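Long-range contacts in cysteine protease S273R (African swine fever virus pig/Kenya/KEN-50/1950, PDB 6LJ9), which probably cleaves the viral polyprotein precursors pp220 and pp62 into core-shell proteins as a cysteine protease and dampens host innate immune signalling: residues Pro11-Glu16 with Thr74-Pro79; Lys27-Glu32 with Lys64-Ser69; Asn83-Leu88 with Lys264-Leu269; Trp169-Val174 with Phe238-Arg243. All coordinates share one frame; numbering follows the deposited sequence.

Contact 1: Pro11-Glu16 with Thr74-Pro79; sequences PSECAE and TRFKAP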
loop_
_atom_site.group_PDB
_atom_site.type_symbol
_atom_site.label_atom_id
_atom_site.label_comp_id
_atom_site.label_asym_id
_atom_site.label_seq_id
_atom_site.Cartn_x
_atom_site.Cartn_y
_atom_site.Cartn_z
ATOM N N PRO B 11 -5.218 -18.898 7.547
ATOM C CA PRO B 11 -4.439 -20.028 8.076
ATOM C C PRO B 11 -3.570 -20.733 7.045
ATOM O O PRO B 11 -2.899 -21.709 7.399
ATOM C CB PRO B 11 -5.523 -20.980 8.613
ATOM C CG PRO B 11 -6.731 -20.122 8.800
ATOM C CD PRO B 11 -6.666 -19.108 7.709
ATOM N N SER B 12 -3.560 -20.289 5.789
ATOM C CA SER B 12 -2.724 -20.928 4.781
ATOM C C SER B 12 -1.249 -20.765 5.130
ATOM O O SER B 12 -0.834 -19.742 5.678
ATOM C CB SER B 12 -3.009 -20.332 3.402
ATOM O OG SER B 12 -2.076 -20.797 2.439
ATOM N N GLU B 13 -0.457 -21.789 4.818
ATOM C CA GLU B 13 0.974 -21.751 5.083
ATOM C C GLU B 13 1.778 -21.171 3.927
ATOM O O GLU B 13 2.998 -21.020 4.056
ATOM C CB GLU B 13 1.496 -23.153 5.420
ATOM C CG GLU B 13 1.518 -24.118 4.248
ATOM C CD GLU B 13 2.320 -25.370 4.544
ATOM O OE1 GLU B 13 2.873 -25.472 5.660
ATOM O OE2 GLU B 13 2.403 -26.250 3.660
ATOM N N CYS B 14 1.137 -20.850 2.805
ATOM C CA CYS B 14 1.836 -20.178 1.724
ATOM C C CYS B 14 2.184 -18.750 2.132
ATOM O O CYS B 14 1.568 -18.165 3.026
ATOM C CB CYS B 14 0.988 -20.154 0.451
ATOM S SG CYS B 14 0.309 -21.739 -0.099
ATOM N N ALA B 15 3.190 -18.190 1.464
ATOM C CA ALA B 15 3.550 -16.801 1.710
ATOM C C ALA B 15 2.396 -15.884 1.317
ATOM O O ALA B 15 1.625 -16.177 0.398
ATOM C CB ALA B 15 4.815 -16.425 0.940
ATOM N N GLU B 16 2.281 -14.763 2.033
ATOM C CA GLU B 16 1.139 -13.871 1.848
ATOM C C GLU B 16 1.106 -13.277 0.443
ATOM O O GLU B 16 0.026 -13.080 -0.124
ATOM C CB GLU B 16 1.169 -12.762 2.900
ATOM C CG GLU B 16 1.226 -13.263 4.334
ATOM C CD GLU B 16 -0.061 -13.009 5.097
ATOM O OE1 GLU B 16 -0.927 -12.274 4.577
ATOM O OE2 GLU B 16 -0.204 -13.543 6.217
ATOM N N THR B 74 11.016 -18.363 0.398
ATOM C CA THR B 74 10.390 -17.415 -0.512
ATOM C C THR B 74 8.912 -17.670 -0.769
ATOM O O THR B 74 8.198 -16.726 -1.118
ATOM C CB THR B 74 11.122 -17.406 -1.862
ATOM O OG1 THR B 74 11.063 -18.712 -2.450
ATOM C CG2 THR B 74 12.578 -17.003 -1.677
ATOM N N ARG B 75 8.435 -18.904 -0.609
ATOM C CA ARG B 75 7.053 -19.232 -0.926
ATOM C C ARG B 75 6.265 -19.784 0.254
ATOM O O ARG B 75 5.085 -20.112 0.089
ATOM C CB ARG B 75 6.997 -20.234 -2.087
ATOM C CG ARG B 75 7.589 -19.706 -3.384
ATOM C CD ARG B 75 7.326 -20.656 -4.538
ATOM N NE ARG B 75 5.899 -20.807 -4.808
ATOM C CZ ARG B 75 5.226 -20.086 -5.700
ATOM N NH1 ARG B 75 5.851 -19.159 -6.414
ATOM N NH2 ARG B 75 3.928 -20.293 -5.879
ATOM N N PHE B 76 6.873 -19.896 1.431
ATOM C CA PHE B 76 6.183 -20.353 2.626
ATOM C C PHE B 76 6.331 -19.322 3.735
ATOM O O PHE B 76 7.221 -18.466 3.705
ATOM C CB PHE B 76 6.724 -21.706 3.109
ATOM C CG PHE B 76 6.325 -22.866 2.243
ATOM C CD1 PHE B 76 7.054 -23.184 1.109
ATOM C CD2 PHE B 76 5.230 -23.648 2.572
ATOM C CE1 PHE B 76 6.694 -24.254 0.313
ATOM C CE2 PHE B 76 4.864 -24.720 1.781
ATOM C CZ PHE B 76 5.598 -25.024 0.649
ATOM N N LYS B 77 5.441 -19.409 4.719
ATOM C CA LYS B 77 5.568 -18.575 5.900
ATOM C C LYS B 77 6.722 -19.076 6.769
ATOM O O LYS B 77 7.255 -20.172 6.577
ATOM C CB LYS B 77 4.259 -18.556 6.688
ATOM C CG LYS B 77 3.128 -17.821 5.985
ATOM C CD LYS B 77 1.836 -17.884 6.782
ATOM C CE LYS B 77 0.748 -17.038 6.135
ATOM N NZ LYS B 77 -0.570 -17.205 6.809
ATOM N N ALA B 78 7.111 -18.248 7.734
ATOM C CA ALA B 78 8.239 -18.581 8.585
ATOM C C ALA B 78 7.911 -19.786 9.467
ATOM O O ALA B 78 6.755 -19.997 9.840
ATOM C CB ALA B 78 8.618 -17.388 9.458
ATOM N N PRO B 79 8.911 -20.597 9.803
ATOM C CA PRO B 79 8.672 -21.701 10.737
ATOM C C PRO B 79 8.521 -21.190 12.159
ATOM O O PRO B 79 9.139 -20.199 12.558
ATOM C CB PRO B 79 9.926 -22.568 10.586
ATOM C CG PRO B 79 10.989 -21.596 10.190
ATOM C CD PRO B 79 10.303 -20.574 9.318
#
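C14 and F76 form a single backbone bridge, with C14 CA 4.4 Å from F76 CA. Two backbone bonds flank it. K77 N donates to E13 O at 3.0 Å, and A15 N donates to R75 O, also at 3.0 Å. Within 11-16, S12 OG accepts from C14 N, which makes an ST turn. C14 SG forms the disulfide with C24. This pairing joins the N-terminal loop to the end of helix 68-75, just before strand 78-79 pairs in parallel with strand 270-271. K77 buries more surface here than any other residue. Its extended chain passes the C14 carbonyl, with K77 CG 3.4 Å from C14 O. K77 NZ then donates to S12 O at 2.8 Å, nearly in line with the C=O bond (165°), and also bonds H268 O. E16 OE2 crosses to K77 NZ at 3.7 Å, a long salt bridge; the stronger partner of E16 is R241. E13 lies beside F76 and points the same way. E13 OE2 sits at the ring edge, 3.5 Å from F76 CE2, with carboxylate and ring planes 89° apart. E13 OE1 bonds S49 OG and I272 N.

Contact 2: Lys27-Glu32 with Lys64-Ser69; sequences KKIQKE and KGLDLS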
loop_
_atom_site.group_PDB
_atom_site.type_symbol
_atom_site.label_atom_id
_atom_site.label_comp_id
_atom_site.label_asym_id
_atom_site.label_seq_id
_atom_site.Cartn_x
_atom_site.Cartn_y
_atom_site.Cartn_z
ATOM N N LYS B 27 5.699 -24.223 -9.805
ATOM C CA LYS B 27 5.161 -25.197 -10.748
ATOM C C LYS B 27 6.217 -26.175 -11.245
ATOM O O LYS B 27 5.867 -27.280 -11.670
ATOM C CB LYS B 27 4.499 -24.476 -11.923
ATOM C CG LYS B 27 3.197 -23.790 -11.537
ATOM C CD LYS B 27 2.510 -23.146 -12.727
ATOM C CE LYS B 27 1.117 -22.669 -12.347
ATOM N NZ LYS B 27 1.139 -21.791 -11.145
ATOM N N LYS B 28 7.497 -25.801 -11.196
ATOM C CA LYS B 28 8.552 -26.773 -11.462
ATOM C C LYS B 28 8.680 -27.762 -10.309
ATOM O O LYS B 28 8.765 -28.976 -10.525
ATOM C CB LYS B 28 9.883 -26.062 -11.704
ATOM C CG LYS B 28 11.072 -27.008 -11.791
ATOM C CD LYS B 28 12.394 -26.257 -11.749
ATOM C CE LYS B 28 13.570 -27.220 -11.755
ATOM N NZ LYS B 28 14.876 -26.515 -11.637
ATOM N N ILE B 29 8.690 -27.255 -9.074
ATOM C CA ILE B 29 8.813 -28.118 -7.902
ATOM C C ILE B 29 7.588 -29.012 -7.760
ATOM O O ILE B 29 7.691 -30.152 -7.286
ATOM C CB ILE B 29 9.053 -27.263 -6.641
ATOM C CG1 ILE B 29 10.372 -26.499 -6.765
ATOM C CG2 ILE B 29 9.059 -28.126 -5.386
ATOM C CD1 ILE B 29 11.574 -27.390 -6.990
ATOM N N GLN B 30 6.416 -28.518 -8.167
ATOM C CA GLN B 30 5.234 -29.373 -8.230
ATOM C C GLN B 30 5.463 -30.557 -9.161
ATOM O O GLN B 30 5.096 -31.693 -8.838
ATOM C CB GLN B 30 4.021 -28.565 -8.689
ATOM C CG GLN B 30 3.339 -27.750 -7.603
ATOM C CD GLN B 30 1.980 -27.237 -8.044
ATOM O OE1 GLN B 30 1.035 -28.011 -8.205
ATOM N NE2 GLN B 30 1.879 -25.931 -8.253
ATOM N N LYS B 31 6.073 -30.310 -10.324
ATOM C CA LYS B 31 6.297 -31.380 -11.293
ATOM C C LYS B 31 7.326 -32.381 -10.785
ATOM O O LYS B 31 7.096 -33.596 -10.817
ATOM C CB LYS B 31 6.749 -30.789 -12.628
ATOM C CG LYS B 31 5.682 -30.015 -13.378
ATOM C CD LYS B 31 6.305 -29.139 -14.453
ATOM C CE LYS B 31 5.285 -28.747 -15.508
ATOM N NZ LYS B 31 4.062 -28.142 -14.912
ATOM N N GLU B 32 8.473 -31.888 -10.316
ATOM C CA GLU B 32 9.575 -32.764 -9.934
ATOM C C GLU B 32 9.274 -33.592 -8.690
ATOM O O GLU B 32 9.899 -34.639 -8.495
ATOM C CB GLU B 32 10.840 -31.934 -9.710
ATOM C CG GLU B 32 11.232 -31.063 -10.893
ATOM C CD GLU B 32 12.039 -31.813 -11.933
ATOM O OE1 GLU B 32 13.259 -31.566 -12.029
ATOM O OE2 GLU B 32 11.456 -32.656 -12.646
ATOM N N LYS B 64 18.267 -34.152 -8.069
ATOM C CA LYS B 64 17.765 -33.408 -9.216
ATOM C C LYS B 64 18.177 -31.941 -9.212
ATOM O O LYS B 64 17.857 -31.222 -10.164
ATOM C CB LYS B 64 16.239 -33.517 -9.279
ATOM C CG LYS B 64 15.724 -34.946 -9.369
ATOM C CD LYS B 64 16.297 -35.663 -10.581
ATOM C CE LYS B 64 15.753 -37.078 -10.697
ATOM N NZ LYS B 64 16.323 -37.795 -11.872
ATOM N N GLY B 65 18.868 -31.479 -8.176
ATOM C CA GLY B 65 19.332 -30.104 -8.148
ATOM C C GLY B 65 18.258 -29.084 -7.849
ATOM O O GLY B 65 18.280 -27.980 -8.409
ATOM N N LEU B 66 17.313 -29.422 -6.978
ATOM C CA LEU B 66 16.231 -28.524 -6.600
ATOM C C LEU B 66 16.575 -27.845 -5.282
ATOM O O LEU B 66 16.921 -28.516 -4.303
ATOM C CB LEU B 66 14.912 -29.287 -6.471
ATOM C CG LEU B 66 14.543 -30.226 -7.620
ATOM C CD1 LEU B 66 13.256 -30.961 -7.296
ATOM C CD2 LEU B 66 14.420 -29.465 -8.931
ATOM N N ASP B 67 16.480 -26.517 -5.260
ATOM C CA ASP B 67 16.768 -25.735 -4.058
ATOM C C ASP B 67 15.495 -25.672 -3.223
ATOM O O ASP B 67 14.660 -24.782 -3.385
ATOM C CB ASP B 67 17.278 -24.346 -4.426
ATOM C CG ASP B 67 17.846 -23.597 -3.236
ATOM O OD1 ASP B 67 17.835 -24.152 -2.118
ATOM O OD2 ASP B 67 18.308 -22.452 -3.420
ATOM N N LEU B 68 15.346 -26.639 -2.313
ATOM C CA LEU B 68 14.184 -26.650 -1.431
ATOM C C LEU B 68 14.277 -25.571 -0.360
ATOM O O LEU B 68 13.245 -25.075 0.106
ATOM C CB LEU B 68 14.024 -28.021 -0.776
ATOM C CG LEU B 68 13.676 -29.197 -1.687
ATOM C CD1 LEU B 68 13.346 -30.432 -0.861
ATOM C CD2 LEU B 68 12.522 -28.839 -2.609
ATOM N N SER B 69 15.495 -25.201 0.045
ATOM C CA SER B 69 15.649 -24.174 1.072
ATOM C C SER B 69 15.138 -22.826 0.584
ATOM O O SER B 69 14.562 -22.054 1.360
ATOM C CB SER B 69 17.114 -24.070 1.498
ATOM O OG SER B 69 17.577 -25.288 2.056
#
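Helix 27-32 meets the link 64-69 with its backbone held well back: I29 CA and L66 CA, 7.5 Å apart, are the nearest such pair. This is a helix packed on an interhelical turn, in an all-helical region of the chain. The turn joins helix 55-64 to helix 68-75. G65 has positive phi and is the first residue to leave the helical conformation of 55-64. D67 is the N-cap of the next helix, where D67 OD1 makes a weak bond to K70 N.

L66 fills the middle of the contact and points at the helix, where K28, I29 and E32 receive it. The I29 and L66 side chains lie alongside one another and point opposite ways. Both the L66 CB and CD1 atoms lie against I29 CD1, L66 CB at 3.9 Å. L66 CD1 also meets E32 CB at 3.6 Å. The other methyl, L66 CD2, faces the more polar side chains. There K28 stretches across with CG anti to its backbone N (chi1 172°). The chain stays extended, and its methylene K28 CE does the touching.

L66 also packs on A61 of helix 55-64, while L68 packs on V57 and A61 of that helix and on I52. No hydrogen bond or salt bridge links the two segments; E32 OE1 and K64 NZ are 6.9 Å apart. K28 CE lies 3.7 Å from L66 CD2.

Contact 3: Asn83-Leu88 with Lys264-Leu269; sequences NNTGLL and KFRTHL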
loop_
_atom_site.group_PDB
_atom_site.type_symbol
_atom_site.label_atom_id
_atom_site.label_comp_id
_atom_site.label_asym_id
_atom_site.label_seq_id
_atom_site.Cartn_x
_atom_site.Cartn_y
_atom_site.Cartn_z
ATOM N N ASN B 83 0.994 -24.770 16.012
ATOM C CA ASN B 83 -0.080 -25.515 16.661
ATOM C C ASN B 83 0.267 -25.908 18.092
ATOM O O ASN B 83 -0.284 -26.879 18.620
ATOM C CB ASN B 83 -0.444 -26.751 15.841
ATOM C CG ASN B 83 -1.283 -26.411 14.627
ATOM O OD1 ASN B 83 -2.314 -25.747 14.739
ATOM N ND2 ASN B 83 -0.840 -26.856 13.456
ATOM N N ASN B 84 1.176 -25.176 18.725
ATOM C CA ASN B 84 1.440 -25.313 20.148
ATOM C C ASN B 84 1.605 -23.916 20.727
ATOM O O ASN B 84 1.668 -22.923 19.999
ATOM C CB ASN B 84 2.676 -26.183 20.422
ATOM C CG ASN B 84 3.945 -25.601 19.833
ATOM O OD1 ASN B 84 4.620 -24.788 20.465
ATOM N ND2 ASN B 84 4.287 -26.025 18.620
ATOM N N THR B 85 1.665 -23.841 22.054
ATOM C CA THR B 85 1.721 -22.566 22.751
ATOM C C THR B 85 3.150 -22.157 23.105
ATOM O O THR B 85 3.349 -21.279 23.953
ATOM C CB THR B 85 0.833 -22.620 23.998
ATOM O OG1 THR B 85 0.499 -21.291 24.417
ATOM C CG2 THR B 85 1.523 -23.352 25.132
ATOM N N GLY B 86 4.144 -22.763 22.456
ATOM C CA GLY B 86 5.524 -22.420 22.742
ATOM C C GLY B 86 5.808 -20.952 22.489
ATOM O O GLY B 86 5.186 -20.309 21.639
ATOM N N LEU B 87 6.767 -20.419 23.242
ATOM C CA LEU B 87 7.071 -18.999 23.170
ATOM C C LEU B 87 7.798 -18.663 21.874
ATOM O O LEU B 87 8.599 -19.447 21.355
ATOM C CB LEU B 87 7.927 -18.568 24.360
ATOM C CG LEU B 87 7.386 -18.869 25.759
ATOM C CD1 LEU B 87 8.151 -18.078 26.808
ATOM C CD2 LEU B 87 5.900 -18.572 25.840
ATOM N N LEU B 88 7.512 -17.471 21.360
ATOM C CA LEU B 88 8.155 -16.980 20.152
ATOM C C LEU B 88 9.580 -16.534 20.445
ATOM O O LEU B 88 9.862 -15.948 21.494
ATOM C CB LEU B 88 7.352 -15.817 19.564
ATOM C CG LEU B 88 6.415 -16.136 18.400
ATOM C CD1 LEU B 88 5.541 -17.341 18.710
ATOM C CD2 LEU B 88 5.556 -14.928 18.064
ATOM N N LYS B 264 -5.275 -18.915 17.804
ATOM C CA LYS B 264 -5.648 -19.188 16.421
ATOM C C LYS B 264 -4.826 -18.352 15.450
ATOM O O LYS B 264 -4.636 -18.754 14.296
ATOM C CB LYS B 264 -7.139 -18.927 16.215
ATOM C CG LYS B 264 -8.052 -19.891 16.957
ATOM C CD LYS B 264 -9.515 -19.546 16.728
ATOM C CE LYS B 264 -10.433 -20.527 17.437
ATOM N NZ LYS B 264 -11.868 -20.161 17.278
ATOM N N PHE B 265 -4.333 -17.193 15.895
ATOM C CA PHE B 265 -3.490 -16.363 15.044
ATOM C C PHE B 265 -2.141 -17.012 14.766
ATOM O O PHE B 265 -1.470 -16.627 13.801
ATOM C CB PHE B 265 -3.296 -14.986 15.683
ATOM C CG PHE B 265 -2.543 -14.016 14.820
ATOM C CD1 PHE B 265 -3.037 -13.645 13.580
ATOM C CD2 PHE B 265 -1.346 -13.467 15.250
ATOM C CE1 PHE B 265 -2.348 -12.753 12.782
ATOM C CE2 PHE B 265 -0.654 -12.572 14.455
ATOM C CZ PHE B 265 -1.156 -12.215 13.220
ATOM N N ARG B 266 -1.731 -17.986 15.584
ATOM C CA ARG B 266 -0.510 -18.730 15.297
ATOM C C ARG B 266 -0.600 -19.458 13.963
ATOM O O ARG B 266 0.409 -19.598 13.262
ATOM C CB ARG B 266 -0.221 -19.725 16.423
ATOM C CG ARG B 266 0.159 -19.090 17.750
ATOM C CD ARG B 266 0.297 -20.148 18.835
ATOM N NE ARG B 266 0.790 -19.594 20.093
ATOM C CZ ARG B 266 2.063 -19.621 20.474
ATOM N NH1 ARG B 266 2.978 -20.178 19.693
ATOM N NH2 ARG B 266 2.422 -19.094 21.636
ATOM N N THR B 267 -1.796 -19.928 13.595
ATOM C CA THR B 267 -1.979 -20.578 12.304
ATOM C C THR B 267 -1.894 -19.591 11.147
ATOM O O THR B 267 -1.682 -20.011 10.004
ATOM C CB THR B 267 -3.322 -21.314 12.266
ATOM O OG1 THR B 267 -4.393 -20.362 12.261
ATOM C CG2 THR B 267 -3.465 -22.223 13.478
ATOM N N HIS B 268 -2.061 -18.296 11.416
ATOM C CA HIS B 268 -1.860 -17.271 10.401
ATOM C C HIS B 268 -0.403 -16.851 10.267
ATOM O O HIS B 268 -0.042 -16.228 9.261
ATOM C CB HIS B 268 -2.703 -16.029 10.718
ATOM C CG HIS B 268 -4.180 -16.250 10.605
ATOM N ND1 HIS B 268 -5.023 -15.334 10.014
ATOM C CD2 HIS B 268 -4.964 -17.275 11.014
ATOM C CE1 HIS B 268 -6.263 -15.787 10.059
ATOM N NE2 HIS B 268 -6.255 -16.963 10.661
ATOM N N LEU B 269 0.436 -17.177 11.249
ATOM C CA LEU B 269 1.813 -16.698 11.284
ATOM C C LEU B 269 2.797 -17.698 10.689
ATOM O O LEU B 269 3.637 -17.328 9.862
ATOM C CB LEU B 269 2.217 -16.374 12.727
ATOM C CG LEU B 269 1.618 -15.124 13.372
ATOM C CD1 LEU B 269 1.939 -15.077 14.858
ATOM C CD2 LEU B 269 2.133 -13.879 12.674
#
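R266 reaches G86 on an extended side chain: CD is anti to CA (chi2 175°) and NE anti to CB (chi3 174°). A bend at chi4 (-97°) then sets CZ, and the guanidinium meets the loop end-on. Both terminal nitrogens grip one oxygen. R266 NH1 donates to G86 O at 2.9 Å and R266 NH2 donates to G86 O at 3.0 Å. The oxygen lies close to the guanidinium plane. NH1 approaches within the G86 carbonyl plane, whereas NH2 comes from above it. T85 CA rests over the centre of one guanidinium face, 3.7 Å above the plane. N84 O is close on that face but makes no bond with it. An Asx turn shapes the loop here, as N84 OD1 accepts from G86 N at 2.9 Å. Beyond the loop, R266 NH1 also bonds P81 O, R266 NE forms a salt bridge with E231, which precedes C232, the probable nucleophile, in the sequence, and T85 OG1 bonds T230 and E231. The loop probably borders the active site, with the side chains of L88 and C232 about 7 Å apart. L88 packs on P234 and L237 of helix 232-244 and on I93 of helix 90-103, while L269 touches both helices.

Contact 4: Trp169-Val174 with Phe238-Arg243; sequences WVAIFV and FYIRAR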
loop_
_atom_site.group_PDB
_atom_site.type_symbol
_atom_site.label_atom_id
_atom_site.label_comp_id
_atom_site.label_asym_id
_atom_site.label_seq_id
_atom_site.Cartn_x
_atom_site.Cartn_y
_atom_site.Cartn_z
ATOM N N TRP B 169 7.028 -10.189 25.155
ATOM C CA TRP B 169 7.073 -9.412 23.926
ATOM C C TRP B 169 6.040 -8.295 23.953
ATOM O O TRP B 169 4.890 -8.501 24.353
ATOM C CB TRP B 169 6.828 -10.309 22.713
ATOM C CG TRP B 169 7.832 -11.409 22.551
ATOM C CD1 TRP B 169 7.657 -12.729 22.845
ATOM C CD2 TRP B 169 9.169 -11.282 22.052
ATOM N NE1 TRP B 169 8.802 -13.432 22.559
ATOM C CE2 TRP B 169 9.746 -12.567 22.072
ATOM C CE3 TRP B 169 9.933 -10.207 21.592
ATOM C CZ2 TRP B 169 11.053 -12.806 21.648
ATOM C CZ3 TRP B 169 11.228 -10.445 21.170
ATOM C CH2 TRP B 169 11.776 -11.734 21.202
ATOM N N VAL B 170 6.459 -7.105 23.526
ATOM C CA VAL B 170 5.563 -5.978 23.314
ATOM C C VAL B 170 5.847 -5.407 21.932
ATOM O O VAL B 170 6.927 -5.594 21.366
ATOM C CB VAL B 170 5.709 -4.885 24.396
ATOM C CG1 VAL B 170 5.389 -5.447 25.774
ATOM C CG2 VAL B 170 7.106 -4.298 24.367
ATOM N N ALA B 171 4.858 -4.707 21.386
ATOM C CA ALA B 171 4.930 -4.181 20.033
ATOM C C ALA B 171 5.082 -2.666 20.047
ATOM O O ALA B 171 4.587 -1.981 20.946
ATOM C CB ALA B 171 3.686 -4.568 19.226
ATOM N N ILE B 172 5.782 -2.151 19.036
ATOM C CA ILE B 172 5.908 -0.720 18.793
ATOM C C ILE B 172 5.549 -0.461 17.337
ATOM O O ILE B 172 6.129 -1.073 16.433
ATOM C CB ILE B 172 7.324 -0.194 19.104
ATOM C CG1 ILE B 172 7.534 -0.081 20.616
ATOM C CG2 ILE B 172 7.564 1.146 18.419
ATOM C CD1 ILE B 172 8.758 0.726 21.011
ATOM N N PHE B 173 4.592 0.436 17.111
ATOM C CA PHE B 173 4.111 0.741 15.771
ATOM C C PHE B 173 4.074 2.249 15.578
ATOM O O PHE B 173 3.538 2.973 16.423
ATOM C CB PHE B 173 2.722 0.139 15.532
ATOM C CG PHE B 173 2.283 0.187 14.099
ATOM C CD1 PHE B 173 2.725 -0.766 13.196
ATOM C CD2 PHE B 173 1.429 1.182 13.653
ATOM C CE1 PHE B 173 2.325 -0.726 11.875
ATOM C CE2 PHE B 173 1.025 1.227 12.332
ATOM C CZ PHE B 173 1.474 0.271 11.442
ATOM N N VAL B 174 4.646 2.715 14.472
ATOM C CA VAL B 174 4.648 4.126 14.107
ATOM C C VAL B 174 3.813 4.266 12.844
ATOM O O VAL B 174 4.185 3.754 11.780
ATOM C CB VAL B 174 6.069 4.664 13.895
ATOM C CG1 VAL B 174 6.026 6.119 13.453
ATOM C CG2 VAL B 174 6.889 4.509 15.165
ATOM N N PHE B 238 0.201 -9.586 16.238
ATOM C CA PHE B 238 -1.152 -9.303 15.771
ATOM C C PHE B 238 -1.445 -7.809 15.791
ATOM O O PHE B 238 -2.160 -7.301 14.920
ATOM C CB PHE B 238 -2.175 -10.057 16.619
ATOM C CG PHE B 238 -3.604 -9.762 16.253
ATOM C CD1 PHE B 238 -4.211 -10.424 15.199
ATOM C CD2 PHE B 238 -4.341 -8.829 16.964
ATOM C CE1 PHE B 238 -5.525 -10.158 14.858
ATOM C CE2 PHE B 238 -5.656 -8.559 16.627
ATOM C CZ PHE B 238 -6.247 -9.225 15.573
ATOM N N TYR B 239 -0.914 -7.093 16.785
ATOM C CA TYR B 239 -1.111 -5.648 16.842
ATOM C C TYR B 239 -0.529 -4.973 15.608
ATOM O O TYR B 239 -1.178 -4.125 14.986
ATOM C CB TYR B 239 -0.480 -5.083 18.116
ATOM C CG TYR B 239 -0.680 -3.593 18.294
ATOM C CD1 TYR B 239 -1.857 -3.092 18.834
ATOM C CD2 TYR B 239 0.310 -2.689 17.931
ATOM C CE1 TYR B 239 -2.046 -1.733 19.002
ATOM C CE2 TYR B 239 0.131 -1.327 18.095
ATOM C CZ TYR B 239 -1.049 -0.856 18.632
ATOM O OH TYR B 239 -1.235 0.497 18.799
ATOM N N ILE B 240 0.696 -5.348 15.233
ATOM C CA ILE B 240 1.327 -4.762 14.053
ATOM C C ILE B 240 0.527 -5.095 12.800
ATOM O O ILE B 240 0.292 -4.231 11.946
ATOM C CB ILE B 240 2.787 -5.236 13.935
ATOM C CG1 ILE B 240 3.615 -4.713 15.112
ATOM C CG2 ILE B 240 3.383 -4.800 12.603
ATOM C CD1 ILE B 240 5.072 -5.133 15.077
ATOM N N ARG B 241 0.086 -6.348 12.675
ATOM C CA ARG B 241 -0.659 -6.752 11.487
ATOM C C ARG B 241 -2.015 -6.059 11.419
ATOM O O ARG B 241 -2.451 -5.639 10.339
ATOM C CB ARG B 241 -0.830 -8.270 11.461
ATOM C CG ARG B 241 -1.570 -8.787 10.237
ATOM C CD ARG B 241 -0.906 -8.310 8.955
ATOM N NE ARG B 241 -1.615 -8.763 7.763
ATOM C CZ ARG B 241 -1.294 -9.851 7.072
ATOM N NH1 ARG B 241 -0.270 -10.604 7.452
ATOM N NH2 ARG B 241 -1.995 -10.186 5.997
ATOM N N ALA B 242 -2.698 -5.928 12.559
ATOM C CA ALA B 242 -3.989 -5.248 12.570
ATOM C C ALA B 242 -3.842 -3.773 12.214
ATOM O O ALA B 242 -4.665 -3.225 11.471
ATOM C CB ALA B 242 -4.659 -5.408 13.934
ATOM N N ARG B 243 -2.804 -3.113 12.734
ATOM C CA ARG B 243 -2.574 -1.715 12.381
ATOM C C ARG B 243 -2.206 -1.577 10.908
ATOM O O ARG B 243 -2.573 -0.590 10.258
ATOM C CB ARG B 243 -1.476 -1.117 13.261
ATOM C CG ARG B 243 -1.781 -1.131 14.751
ATOM C CD ARG B 243 -2.824 -0.096 15.138
ATOM N NE ARG B 243 -2.337 1.269 14.959
ATOM C CZ ARG B 243 -2.715 2.073 13.971
ATOM N NH1 ARG B 243 -3.592 1.651 13.070
ATOM N NH2 ARG B 243 -2.221 3.300 13.885
#
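R243 NH2 forms salt bridges to both E184 and D175, while the base of the same side chain presses on F173. A long, weak ion pair to D179 of the second subunit adds to NH2, and R243 NH1 bonds V247 O. R243 CB sits over the face of the F173 ring, 3.6 Å from its centroid and 15° off the ring normal: a CH-pi contact. The R243 chain turns at both CD and NE, and the guanidinium is inclined to the ring by 59°, with F173 CE2 4.0 Å above the guanidinium plane.

Strand 169-174 and helix 238-243 run nearly parallel, with their axes 8.4 Å apart at 23°. The strand is the middle one of the mixed five-stranded sheet. The helix belongs to 232-244, which begins at C232, the probable nucleophile, consistent with the Ulp1-type protease fold. A171 and F173 point at the helix. A171 CB meets Y239 CD2 and I240 CG1, both at 4.1 Å. F173 CB touches Y239 CE2 at 3.9 Å, and F173 CD1 touches I240 CG2 at 4.1 Å. Y239 OH bonds E184, and its ring stacks on F186.

No hydrogen bond crosses the contact. Its cohesion is apolar, and the buried polar ends of Y239 and R243 share E184, whose negative charge probably helps to balance the arginine.

Overall arrangement
From the N terminus, contact 1 closes the first loop by bringing 11-16 to 74-79. Contact 2 is nested inside that loop and folds the N-terminal helical region onto itself; both contacts use helix 68-75, and their centres are about 17 Å apart. Contact 3 opens after contact 1 has closed. It spans the chain from 83-88 to helix 259-269 and encloses contact 4, which joins the central sheet to helix 232-244. Contact 1 touches both contacts 3 and 4 through polar bonds of its side chains. L88 O and W169 NE1 connect contacts 3 and 4. Contact 2 touches none of the others and lies far from the sheet.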